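Local coordinates for protein intimin (Escherichia coli, PDB 1F00) that probably mediates attachment of enteropathogenic bacteria to host cells, binding its receptor through a C-terminal region of immunoglobulin-like and C-type lectin-like folds, at residues G102-V107 against G123-K128; T117-Y122 against A180-L185; P143-V148 against G161-S166; I186-S191 against Y277-K282. One frame throughout, in Å; residues are numbered along the deposited sequence.

Contact 1: G102-V107 against G123-K128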
loop_
_atom_site.group_PDB
_atom_site.type_symbol
_atom_site.label_atom_id
_atom_site.label_comp_id
_atom_site.label_asym_id
_atom_site.label_seq_id
_atom_site.Cartn_x
_atom_site.Cartn_y
_atom_site.Cartn_z
ATOM N N GLY A 102 -4.588 4.615 -7.386
ATOM C CA GLY A 102 -5.281 5.752 -7.958
ATOM C C GLY A 102 -6.430 6.175 -7.059
ATOM O O GLY A 102 -7.069 7.207 -7.282
ATOM N N ASN A 103 -6.697 5.368 -6.037
ATOM C CA ASN A 103 -7.778 5.657 -5.106
ATOM C C ASN A 103 -7.322 5.637 -3.657
ATOM O O ASN A 103 -7.914 4.960 -2.815
ATOM C CB ASN A 103 -8.936 4.671 -5.297
ATOM C CG ASN A 103 -9.547 4.750 -6.687
ATOM O OD1 ASN A 103 -9.125 4.043 -7.607
ATOM N ND2 ASN A 103 -10.533 5.625 -6.850
ATOM N N ILE A 104 -6.260 6.380 -3.370
ATOM C CA ILE A 104 -5.758 6.472 -2.011
ATOM C C ILE A 104 -6.787 7.306 -1.256
ATOM O O ILE A 104 -7.171 8.394 -1.700
ATOM C CB ILE A 104 -4.371 7.133 -1.990
ATOM C CG1 ILE A 104 -3.371 6.202 -2.690
ATOM C CG2 ILE A 104 -3.945 7.418 -0.560
ATOM C CD1 ILE A 104 -1.968 6.766 -2.839
ATOM N N GLU A 105 -7.233 6.788 -0.119
ATOM C CA GLU A 105 -8.264 7.443 0.674
ATOM C C GLU A 105 -7.824 8.339 1.832
ATOM O O GLU A 105 -7.108 7.908 2.734
ATOM C CB GLU A 105 -9.229 6.373 1.200
ATOM C CG GLU A 105 -10.264 6.887 2.185
ATOM C CD GLU A 105 -11.107 5.772 2.766
ATOM O OE1 GLU A 105 -10.531 4.789 3.274
ATOM O OE2 GLU A 105 -12.347 5.880 2.720
ATOM N N ILE A 106 -8.270 9.592 1.794
ATOM C CA ILE A 106 -7.985 10.553 2.853
ATOM C C ILE A 106 -8.837 10.110 4.041
ATOM O O ILE A 106 -10.070 10.160 3.978
ATOM C CB ILE A 106 -8.412 11.974 2.447
ATOM C CG1 ILE A 106 -7.735 12.363 1.132
ATOM C CG2 ILE A 106 -8.072 12.959 3.568
ATOM C CD1 ILE A 106 -6.232 12.401 1.210
ATOM N N VAL A 107 -8.185 9.686 5.117
ATOM C CA VAL A 107 -8.892 9.184 6.293
ATOM C C VAL A 107 -9.943 10.122 6.887
ATOM O O VAL A 107 -11.023 9.679 7.285
ATOM C CB VAL A 107 -7.879 8.768 7.401
ATOM C CG1 VAL A 107 -8.602 8.478 8.712
ATOM C CG2 VAL A 107 -7.116 7.530 6.954
ATOM N N GLY A 123 -0.955 13.376 8.972
ATOM C CA GLY A 123 -2.219 13.185 8.292
ATOM C C GLY A 123 -2.206 11.701 7.965
ATOM O O GLY A 123 -1.129 11.095 7.911
ATOM N N GLN A 124 -3.374 11.103 7.752
ATOM C CA GLN A 124 -3.432 9.676 7.464
ATOM C C GLN A 124 -4.259 9.310 6.233
ATOM O O GLN A 124 -5.296 9.914 5.965
ATOM C CB GLN A 124 -3.978 8.943 8.692
ATOM C CG GLN A 124 -3.102 9.106 9.923
ATOM C CD GLN A 124 -3.772 8.615 11.185
ATOM O OE1 GLN A 124 -4.830 9.115 11.574
ATOM N NE2 GLN A 124 -3.158 7.637 11.838
ATOM N N VAL A 125 -3.782 8.319 5.485
ATOM C CA VAL A 125 -4.483 7.851 4.296
ATOM C C VAL A 125 -4.573 6.328 4.323
ATOM O O VAL A 125 -3.746 5.659 4.949
ATOM C CB VAL A 125 -3.768 8.287 2.993
ATOM C CG1 VAL A 125 -3.631 9.798 2.960
ATOM C CG2 VAL A 125 -2.395 7.617 2.881
ATOM N N ASN A 126 -5.597 5.783 3.673
ATOM C CA ASN A 126 -5.762 4.336 3.621
ATOM C C ASN A 126 -5.388 3.805 2.240
ATOM O O ASN A 126 -5.902 4.277 1.226
ATOM C CB ASN A 126 -7.208 3.924 3.925
ATOM C CG ASN A 126 -7.610 4.196 5.368
ATOM O OD1 ASN A 126 -6.828 3.997 6.296
ATOM N ND2 ASN A 126 -8.850 4.632 5.559
ATOM N N LEU A 127 -4.482 2.834 2.205
ATOM C CA LEU A 127 -4.080 2.214 0.946
ATOM C C LEU A 127 -4.837 0.898 0.839
ATOM O O LEU A 127 -4.928 0.153 1.816
ATOM C CB LEU A 127 -2.577 1.918 0.921
ATOM C CG LEU A 127 -1.587 3.075 1.076
ATOM C CD1 LEU A 127 -0.197 2.587 0.690
ATOM C CD2 LEU A 127 -1.991 4.247 0.198
ATOM N N LYS A 128 -5.382 0.611 -0.338
ATOM C CA LYS A 128 -6.112 -0.634 -0.531
ATOM C C LYS A 128 -5.408 -1.550 -1.514
ATOM O O LYS A 128 -5.003 -1.133 -2.600
ATOM C CB LYS A 128 -7.539 -0.364 -1.021
ATOM C CG LYS A 128 -8.528 -0.021 0.083
ATOM C CD LYS A 128 -8.704 -1.184 1.056
ATOM C CE LYS A 128 -9.661 -0.824 2.188
ATOM N NZ LYS A 128 -9.175 0.353 2.977
HETATM O O HOH W 1 -9.735 2.620 1.438
#

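Contact 2: T117-Y122 against A180-L185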
loop_
_atom_site.group_PDB
_atom_site.type_symbol
_atom_site.label_atom_id
_atom_site.label_comp_id
_atom_site.label_asym_id
_atom_site.label_seq_id
_atom_site.Cartn_x
_atom_site.Cartn_y
_atom_site.Cartn_z
ATOM N N THR A 117 0.217 16.457 -2.427
ATOM C CA THR A 117 1.614 16.881 -2.465
ATOM C C THR A 117 1.887 17.912 -1.375
ATOM O O THR A 117 2.986 18.460 -1.282
ATOM C CB THR A 117 1.981 17.485 -3.823
ATOM O OG1 THR A 117 1.114 18.587 -4.104
ATOM C CG2 THR A 117 1.852 16.435 -4.918
ATOM N N VAL A 118 0.858 18.184 -0.574
ATOM C CA VAL A 118 0.949 19.096 0.567
ATOM C C VAL A 118 0.494 18.219 1.726
ATOM O O VAL A 118 -0.630 17.713 1.728
ATOM C CB VAL A 118 0.003 20.305 0.419
ATOM C CG1 VAL A 118 0.134 21.221 1.625
ATOM C CG2 VAL A 118 0.343 21.066 -0.848
ATOM N N TRP A 119 1.366 18.013 2.703
ATOM C CA TRP A 119 1.022 17.126 3.807
ATOM C C TRP A 119 0.809 17.748 5.165
ATOM O O TRP A 119 1.683 18.443 5.682
ATOM C CB TRP A 119 2.103 16.066 4.026
ATOM C CG TRP A 119 2.464 15.183 2.885
ATOM C CD1 TRP A 119 1.843 15.080 1.676
ATOM C CD2 TRP A 119 3.545 14.246 2.867
ATOM N NE1 TRP A 119 2.475 14.132 0.899
ATOM C CE2 TRP A 119 3.526 13.606 1.608
ATOM C CE3 TRP A 119 4.531 13.887 3.796
ATOM C CZ2 TRP A 119 4.458 12.625 1.252
ATOM C CZ3 TRP A 119 5.458 12.910 3.443
ATOM C CH2 TRP A 119 5.413 12.292 2.178
ATOM N N LEU A 120 -0.349 17.484 5.752
ATOM C CA LEU A 120 -0.591 17.930 7.110
ATOM C C LEU A 120 0.267 16.889 7.838
ATOM O O LEU A 120 0.106 15.690 7.597
ATOM C CB LEU A 120 -2.063 17.733 7.483
ATOM C CG LEU A 120 -2.430 17.927 8.955
ATOM C CD1 LEU A 120 -2.112 19.355 9.386
ATOM C CD2 LEU A 120 -3.917 17.632 9.149
ATOM N N GLN A 121 1.190 17.309 8.693
ATOM C CA GLN A 121 2.008 16.312 9.384
ATOM C C GLN A 121 1.127 15.370 10.196
ATOM O O GLN A 121 0.234 15.811 10.923
ATOM C CB GLN A 121 3.037 16.960 10.315
ATOM C CG GLN A 121 4.072 15.945 10.798
ATOM C CD GLN A 121 5.126 16.526 11.732
ATOM O OE1 GLN A 121 6.283 16.120 11.692
ATOM N NE2 GLN A 121 4.725 17.459 12.583
ATOM N N TYR A 122 1.387 14.074 10.062
ATOM C CA TYR A 122 0.634 13.043 10.762
ATOM C C TYR A 122 -0.760 12.859 10.182
ATOM O O TYR A 122 -1.638 12.277 10.811
ATOM C CB TYR A 122 0.581 13.352 12.265
ATOM C CG TYR A 122 1.972 13.428 12.860
ATOM C CD1 TYR A 122 2.343 14.480 13.696
ATOM C CD2 TYR A 122 2.942 12.480 12.525
ATOM C CE1 TYR A 122 3.651 14.591 14.178
ATOM C CE2 TYR A 122 4.247 12.578 13.000
ATOM C CZ TYR A 122 4.597 13.636 13.824
ATOM O OH TYR A 122 5.887 13.740 14.288
ATOM N N ALA A 180 5.866 9.946 -3.167
ATOM C CA ALA A 180 6.698 11.003 -3.726
ATOM C C ALA A 180 6.964 12.074 -2.681
ATOM O O ALA A 180 6.170 12.266 -1.761
ATOM C CB ALA A 180 6.015 11.621 -4.946
ATOM N N THR A 181 8.089 12.768 -2.832
ATOM C CA THR A 181 8.467 13.827 -1.908
ATOM C C THR A 181 7.450 14.955 -2.036
ATOM O O THR A 181 7.157 15.414 -3.137
ATOM C CB THR A 181 9.869 14.369 -2.236
ATOM O OG1 THR A 181 10.816 13.296 -2.172
ATOM C CG2 THR A 181 10.273 15.450 -1.244
ATOM N N PRO A 182 6.890 15.406 -0.908
ATOM C CA PRO A 182 5.896 16.485 -0.908
ATOM C C PRO A 182 6.522 17.856 -1.093
ATOM O O PRO A 182 7.699 18.051 -0.796
ATOM C CB PRO A 182 5.239 16.342 0.456
ATOM C CG PRO A 182 6.390 15.910 1.321
ATOM C CD PRO A 182 7.085 14.867 0.451
ATOM N N ASN A 183 5.727 18.800 -1.583
ATOM C CA ASN A 183 6.188 20.165 -1.785
ATOM C C ASN A 183 6.231 20.900 -0.449
ATOM O O ASN A 183 7.131 21.704 -0.209
ATOM C CB ASN A 183 5.253 20.906 -2.745
ATOM C CG ASN A 183 5.419 20.457 -4.188
ATOM O OD1 ASN A 183 4.440 20.191 -4.886
ATOM N ND2 ASN A 183 6.665 20.382 -4.643
ATOM N N SER A 184 5.263 20.613 0.419
ATOM C CA SER A 184 5.185 21.261 1.731
ATOM C C SER A 184 4.705 20.341 2.849
ATOM O O SER A 184 3.927 19.419 2.613
ATOM C CB SER A 184 4.230 22.457 1.672
ATOM O OG SER A 184 4.714 23.451 0.794
ATOM N N LEU A 185 5.167 20.620 4.067
ATOM C CA LEU A 185 4.769 19.872 5.255
ATOM C C LEU A 185 4.203 20.902 6.238
ATOM O O LEU A 185 4.843 21.915 6.516
ATOM C CB LEU A 185 5.967 19.165 5.889
ATOM C CG LEU A 185 5.660 18.335 7.139
ATOM C CD1 LEU A 185 4.814 17.125 6.764
ATOM C CD2 LEU A 185 6.964 17.880 7.790
HETATM O O HOH W 2 3.677 13.793 -2.134
#

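Contact 3: P143-V148 against G161-S166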
loop_
_atom_site.group_PDB
_atom_site.type_symbol
_atom_site.label_atom_id
_atom_site.label_comp_id
_atom_site.label_asym_id
_atom_site.label_seq_id
_atom_site.Cartn_x
_atom_site.Cartn_y
_atom_site.Cartn_z
ATOM N N PRO A 143 9.995 4.251 7.870
ATOM C CA PRO A 143 8.975 4.734 8.807
ATOM C C PRO A 143 9.188 6.163 9.308
ATOM O O PRO A 143 8.292 6.746 9.907
ATOM C CB PRO A 143 9.039 3.710 9.941
ATOM C CG PRO A 143 9.431 2.458 9.230
ATOM C CD PRO A 143 10.526 2.948 8.312
ATOM N N ALA A 144 10.373 6.723 9.072
ATOM C CA ALA A 144 10.658 8.090 9.506
ATOM C C ALA A 144 9.927 9.065 8.590
ATOM O O ALA A 144 9.508 10.143 9.012
ATOM C CB ALA A 144 12.165 8.362 9.460
ATOM N N ILE A 145 9.789 8.674 7.330
ATOM C CA ILE A 145 9.101 9.493 6.338
ATOM C C ILE A 145 7.609 9.243 6.466
ATOM O O ILE A 145 6.820 10.173 6.602
ATOM C CB ILE A 145 9.556 9.119 4.911
ATOM C CG1 ILE A 145 11.046 9.434 4.746
ATOM C CG2 ILE A 145 8.706 9.844 3.877
ATOM C CD1 ILE A 145 11.409 10.878 5.015
ATOM N N ALA A 146 7.235 7.971 6.431
ATOM C CA ALA A 146 5.841 7.582 6.551
ATOM C C ALA A 146 5.776 6.179 7.131
ATOM O O ALA A 146 6.539 5.299 6.728
ATOM C CB ALA A 146 5.163 7.620 5.178
ATOM N N SER A 147 4.879 5.977 8.091
ATOM C CA SER A 147 4.724 4.668 8.709
ATOM C C SER A 147 3.406 4.064 8.245
ATOM O O SER A 147 2.525 4.780 7.764
ATOM C CB SER A 147 4.745 4.783 10.243
ATOM O OG SER A 147 3.672 5.574 10.731
ATOM N N VAL A 148 3.277 2.747 8.366
ATOM C CA VAL A 148 2.052 2.078 7.952
ATOM C C VAL A 148 1.650 0.987 8.935
ATOM O O VAL A 148 2.499 0.247 9.434
ATOM C CB VAL A 148 2.205 1.448 6.549
ATOM C CG1 VAL A 148 3.248 0.329 6.580
ATOM C CG2 VAL A 148 0.857 0.915 6.072
ATOM N N GLY A 161 9.961 13.582 2.323
ATOM C CA GLY A 161 10.891 12.641 1.735
ATOM C C GLY A 161 10.135 11.662 0.872
ATOM O O GLY A 161 8.914 11.745 0.753
ATOM N N THR A 162 10.864 10.735 0.265
ATOM C CA THR A 162 10.256 9.737 -0.587
ATOM C C THR A 162 10.615 8.348 -0.076
ATOM O O THR A 162 11.755 8.083 0.307
ATOM C CB THR A 162 10.723 9.899 -2.055
ATOM O OG1 THR A 162 10.173 8.847 -2.853
ATOM C CG2 THR A 162 12.241 9.861 -2.142
ATOM N N THR A 163 9.622 7.469 -0.035
ATOM C CA THR A 163 9.850 6.111 0.417
ATOM C C THR A 163 8.822 5.234 -0.280
ATOM O O THR A 163 8.061 5.709 -1.125
ATOM C CB THR A 163 9.717 6.002 1.964
ATOM O OG1 THR A 163 10.195 4.721 2.395
ATOM C CG2 THR A 163 8.259 6.174 2.402
ATOM N N THR A 164 8.802 3.953 0.050
ATOM C CA THR A 164 7.849 3.064 -0.584
ATOM C C THR A 164 7.067 2.271 0.453
ATOM O O THR A 164 7.607 1.899 1.495
ATOM C CB THR A 164 8.561 2.078 -1.537
ATOM O OG1 THR A 164 9.612 1.406 -0.831
ATOM C CG2 THR A 164 9.147 2.814 -2.738
ATOM N N ILE A 165 5.788 2.049 0.174
ATOM C CA ILE A 165 4.942 1.251 1.059
ATOM C C ILE A 165 4.715 -0.028 0.279
ATOM O O ILE A 165 4.322 0.018 -0.889
ATOM C CB ILE A 165 3.578 1.920 1.330
ATOM C CG1 ILE A 165 3.787 3.290 1.974
ATOM C CG2 ILE A 165 2.721 1.018 2.233
ATOM C CD1 ILE A 165 4.604 3.253 3.257
ATOM N N SER A 166 4.987 -1.164 0.914
ATOM C CA SER A 166 4.825 -2.452 0.265
ATOM C C SER A 166 3.813 -3.325 0.987
ATOM O O SER A 166 3.680 -3.265 2.204
ATOM C CB SER A 166 6.167 -3.195 0.216
ATOM O OG SER A 166 7.124 -2.502 -0.566
#

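Contact 4: I186-S191 against Y277-K282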
loop_
_atom_site.group_PDB
_atom_site.type_symbol
_atom_site.label_atom_id
_atom_site.label_comp_id
_atom_site.label_asym_id
_atom_site.label_seq_id
_atom_site.Cartn_x
_atom_site.Cartn_y
_atom_site.Cartn_z
ATOM N N ILE A 186 3.011 20.628 6.763
ATOM C CA ILE A 186 2.325 21.532 7.686
ATOM C C ILE A 186 2.473 21.026 9.117
ATOM O O ILE A 186 2.017 19.933 9.446
ATOM C CB ILE A 186 0.823 21.630 7.314
ATOM C CG1 ILE A 186 0.676 21.871 5.806
ATOM C CG2 ILE A 186 0.161 22.746 8.098
ATOM C CD1 ILE A 186 1.392 23.122 5.304
ATOM N N VAL A 187 3.096 21.826 9.975
ATOM C CA VAL A 187 3.335 21.404 11.350
ATOM C C VAL A 187 2.710 22.287 12.432
ATOM O O VAL A 187 3.302 23.279 12.844
ATOM C CB VAL A 187 4.855 21.306 11.615
ATOM C CG1 VAL A 187 5.117 20.866 13.050
ATOM C CG2 VAL A 187 5.494 20.336 10.620
ATOM N N PRO A 188 1.501 21.934 12.898
ATOM C CA PRO A 188 0.830 22.715 13.945
ATOM C C PRO A 188 1.467 22.382 15.297
ATOM O O PRO A 188 1.706 21.210 15.603
ATOM C CB PRO A 188 -0.620 22.222 13.889
ATOM C CG PRO A 188 -0.756 21.614 12.520
ATOM C CD PRO A 188 0.579 20.944 12.319
ATOM N N ASN A 189 1.752 23.403 16.095
ATOM C CA ASN A 189 2.334 23.197 17.417
ATOM C C ASN A 189 1.184 23.408 18.415
ATOM O O ASN A 189 0.886 24.531 18.820
ATOM C CB ASN A 189 3.481 24.194 17.628
ATOM C CG ASN A 189 4.639 23.964 16.647
ATOM O OD1 ASN A 189 5.449 23.048 16.829
ATOM N ND2 ASN A 189 4.708 24.786 15.594
ATOM N N MET A 190 0.548 22.306 18.807
ATOM C CA MET A 190 -0.620 22.339 19.687
ATOM C C MET A 190 -0.455 22.441 21.206
ATOM O O MET A 190 -1.456 22.473 21.925
ATOM C CB MET A 190 -1.497 21.117 19.388
ATOM C CG MET A 190 -1.865 20.959 17.921
ATOM S SD MET A 190 -2.426 22.510 17.204
ATOM C CE MET A 190 -3.861 22.891 18.263
ATOM N N SER A 191 0.773 22.500 21.708
ATOM C CA SER A 191 0.968 22.558 23.155
ATOM C C SER A 191 0.563 23.876 23.819
ATOM O O SER A 191 0.281 23.914 25.023
ATOM C CB SER A 191 2.424 22.231 23.500
ATOM O OG SER A 191 3.313 23.169 22.917
ATOM N N TYR A 277 -2.279 29.425 17.526
ATOM C CA TYR A 277 -1.216 28.433 17.559
ATOM C C TYR A 277 -0.210 28.730 16.462
ATOM O O TYR A 277 -0.539 29.378 15.468
ATOM C CB TYR A 277 -1.782 27.031 17.344
ATOM C CG TYR A 277 -2.637 26.554 18.482
ATOM C CD1 TYR A 277 -4.027 26.668 18.435
ATOM C CD2 TYR A 277 -2.055 26.022 19.633
ATOM C CE1 TYR A 277 -4.817 26.260 19.511
ATOM C CE2 TYR A 277 -2.834 25.618 20.716
ATOM C CZ TYR A 277 -4.211 25.740 20.647
ATOM O OH TYR A 277 -4.978 25.345 21.717
ATOM N N ALA A 278 1.021 28.264 16.652
ATOM C CA ALA A 278 2.049 28.459 15.656
ATOM C C ALA A 278 2.035 27.226 14.762
ATOM O O ALA A 278 2.333 26.114 15.210
ATOM C CB ALA A 278 3.415 28.620 16.315
ATOM N N THR A 279 1.639 27.420 13.511
ATOM C CA THR A 279 1.619 26.336 12.545
ATOM C C THR A 279 2.684 26.688 11.522
ATOM O O THR A 279 2.621 27.731 10.873
ATOM C CB THR A 279 0.237 26.185 11.864
ATOM O OG1 THR A 279 -0.687 25.614 12.798
ATOM C CG2 THR A 279 0.332 25.262 10.650
ATOM N N CYS A 280 3.681 25.820 11.408
ATOM C CA CYS A 280 4.793 26.039 10.496
ATOM C C CYS A 280 4.643 25.297 9.169
ATOM O O CYS A 280 4.113 24.189 9.121
ATOM C CB CYS A 280 6.095 25.612 11.183
ATOM S SG CYS A 280 7.582 25.753 10.167
ATOM N N VAL A 281 5.113 25.929 8.097
ATOM C CA VAL A 281 5.079 25.336 6.765
ATOM C C VAL A 281 6.536 25.058 6.389
ATOM O O VAL A 281 7.341 25.985 6.288
ATOM C CB VAL A 281 4.471 26.301 5.731
ATOM C CG1 VAL A 281 4.407 25.620 4.361
ATOM C CG2 VAL A 281 3.073 26.732 6.175
ATOM N N LYS A 282 6.863 23.780 6.203
ATOM C CA LYS A 282 8.220 23.339 5.862
ATOM C C LYS A 282 8.314 22.760 4.453
ATOM O O LYS A 282 9.393 22.886 3.836
ATOM C CB LYS A 282 8.691 22.277 6.859
ATOM C CG LYS A 282 9.132 22.813 8.206
ATOM C CD LYS A 282 9.208 21.690 9.244
ATOM C CE LYS A 282 10.031 20.501 8.754
ATOM N NZ LYS A 282 11.472 20.811 8.559
ATOM O OXT LYS A 282 7.320 22.163 3.993
HETATM O O HOH W 3 1.828 27.032 19.085
HETATM O O HOH W 4 -3.002 24.518 23.902
#

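Contact 1: G102-V107 against G123-K128
E105 and N126 meet twice, through their backbones and again through their side chains. As a hydrogen-bonded antiparallel pair they exchange two bonds: E105 N donates to N126 O at 3.1 Å, and N126 N to E105 O at 2.8 Å. On the same face of the sheet the two side chains lie side by side, and N126 ND2 gives a nearly straight bond (171°) of 2.8 Å to E105 OE1. This donor sends its hydrogen out in the amide plane but meets the carboxylate from above, the two flat groups being turned 69° apart. E105 CG stands anti to the backbone N (chi1 173°), and the extended chain beyond it carries the acid to the amide. OE1 also accepts a bond from a water that in turn accepts from K128 NZ; lysine and acid are thus joined through solvent, which would be expected to steady the negative charge. Two residues further on, V107 N bonds Q124 O at 3.0 Å, while V107 CG2 lies against that same carbonyl and the amide of N126.

I106 and V125 point to the other face, and here the contact is aliphatic. I104 CG2 touches V125 CB at 3.7 Å, and I104 CG1 touches L127 CD2 at 3.8 Å; beta-branched isoleucine and valine suit extended strands and, with leucine, give the buried side an apolar surface. Behind them, W224 of helix 214-224 covers I106 and V125, and V155 of strand 154-157 backs V125 and L127. Polar on one face and oily on the other, this is the amphipathic antiparallel pairing of an immunoglobulin-like beta-sandwich.

Contact 2: T117-Y122 against A180-L185
T117 O accepts a bond of 2.8 Å from N183 N, the N-H that follows directly after P182. Two residues along, W119 N bonds S184 O at 2.9 Å and is almost perfectly straight (177°). V118 pairs with S184 and W119 with L185 as a parallel ladder.

The largest side-chain contact is an indole covered by a proline. P182 CB sits over the five-membered ring of W119, 3.5 Å from its centroid and 12° off the ring normal, a CH-pi contact. CG and CD continue across the six-membered ring, where P182 CD approaches W119 CH2 to 3.5 Å. The proline's rigid, broad flank suits a flat aromatic surface, and W119 CG, anti to its own carbonyl carbon (chi1 -57°), starts the indole toward it. L185 CD1 reaches the ring's edge near its plane, 4.0 Å from W119 CB, and also touches Q121.

The indole's polar end looks elsewhere for its main partner: NE1 donates to P116 O. It makes a second, weak bond of 3.3 Å to a water, and that water donates to A180 O at 2.9 Å. On the other side of the strand, V118 O accepts from W224 NE1.

In chemical terms, the union pairs a few directional backbone bonds with a broad, electron-rich indole face that receives the C-H groups of the proline ring; the proline nitrogen probably polarises those of CD, the ring carbon bonded to it that lies over the six-membered ring, and tryptophan supplies both that face and a donor for its rim.

Contact 3: P143-V148 against G161-S166
Strand 146-148 bears A146 and V148 over T163 and I165 of strand 163-166, the two running nearly parallel at 6° with their axes 8.4 Å apart, a spacing that side chains fill and no backbone bond crosses. The approach is tighter at the N-terminal ends, where the CA atoms of I145 and G161 are 5.9 Å apart. I145 is the principal side chain there. Its CG2, anti to the backbone N, rests 3.7 Å from G161 O, and its CD1 lies 3.8 Å from G161 CA, so the end of the isoleucine settles directly on bare backbone; a residue without a side chain, in a nearly fully extended conformation, suits this place. The carbonyl oxygen of G161 is buried by the contact and has no polar partner in the model.

This is the face-to-face packing of an immunoglobulin-like beta-sandwich: 146-148 belongs with 154-157 to one sheet, and 163-169 lies between 136-140 and 173-179 in the other. T163 presents its methyl rather than its hydroxyl to the opposite sheet. CG2, between the backbone N and the carbonyl carbon, meets I145 CG2 at 4.0 Å and lies 4.4 Å from A146 CB. The alanine is small enough to touch V155 and L157 of the neighbouring strand and I179 of the opposite sheet. Further along, V148 CG2 touches I165 CG2 at 4.3 Å, and W138 of strand 136-140 packs against both residues. The bulky beta-branched chains here suit extended strands as well as the space between sheets. A146 O, by contrast, is satisfied across the sandwich by S140 OG.

Contact 4: I186-S191 against Y277-K282
In the C-type lectin-like fold the first and last strands pair antiparallel and bring the ends of the domain together; V187 with C280, and their neighbours on either side, make that pairing here. V187 N donates to C280 O at 2.7 Å, and C280 N returns a bond of 2.9 Å to V187 O, its donor well above the carbonyl plane. P188 lacks an N-H and takes the next, non-hydrogen-bonded place opposite T279, where none is required. T279 OG1 lies near P188 CB and is hydrogen-bonded to S241 OG.

A278 O is gripped twice by one residue. N189 N reaches it at 2.9 Å and N189 ND2 at 2.7 Å, from opposite faces of the carbonyl plane; chi1 of -64° sets CG beside the backbone N, and from there ND2 reaches the oxygen that N-H already holds. Asparagine suits this place because its short side chain carries a donor within reach of a backbone oxygen.

On the P188 and T279 face, I186 CG2 packs on T279 CG2 at 3.6 Å, and I186 CD1 on V281. V220 of helix 214-224 covers I186, while A199 and C203 of helix 196-205 lie against A278 and C280 on the other face. At the far end M190, bent at chi2 and chi3, lays its methyl over the Y277 ring in a CH-pi contact, CE 3.5 Å from the centroid and only 4° off the normal; SD, 4.5 Å from that centroid, adds a Met-aromatic contact over the same face.

Overall arrangement
Contacts 2 and 4 share strand 184-190, which lies between 118-120 and 276-281 in one sheet; their centres are 13 Å apart. Backbone bonds continue between them: W119 O and I186 N are 2.8 Å apart, and L185 N lies 2.6 Å from the terminal K282 OXT, both probable hydrogen bonds. Contact 3 is nested within the chain loop closed by contact 2 and touches it where P182 CD lies 3.6 Å from G161 O. Contact 1 packs on contact 3 through L127 CD1 and I165 CG2, 3.7 Å apart. Contact 4 stands about 23 Å from contact 1, centre to centre. The four thus lead from the Ig-like sandwich into the lectin-like fold.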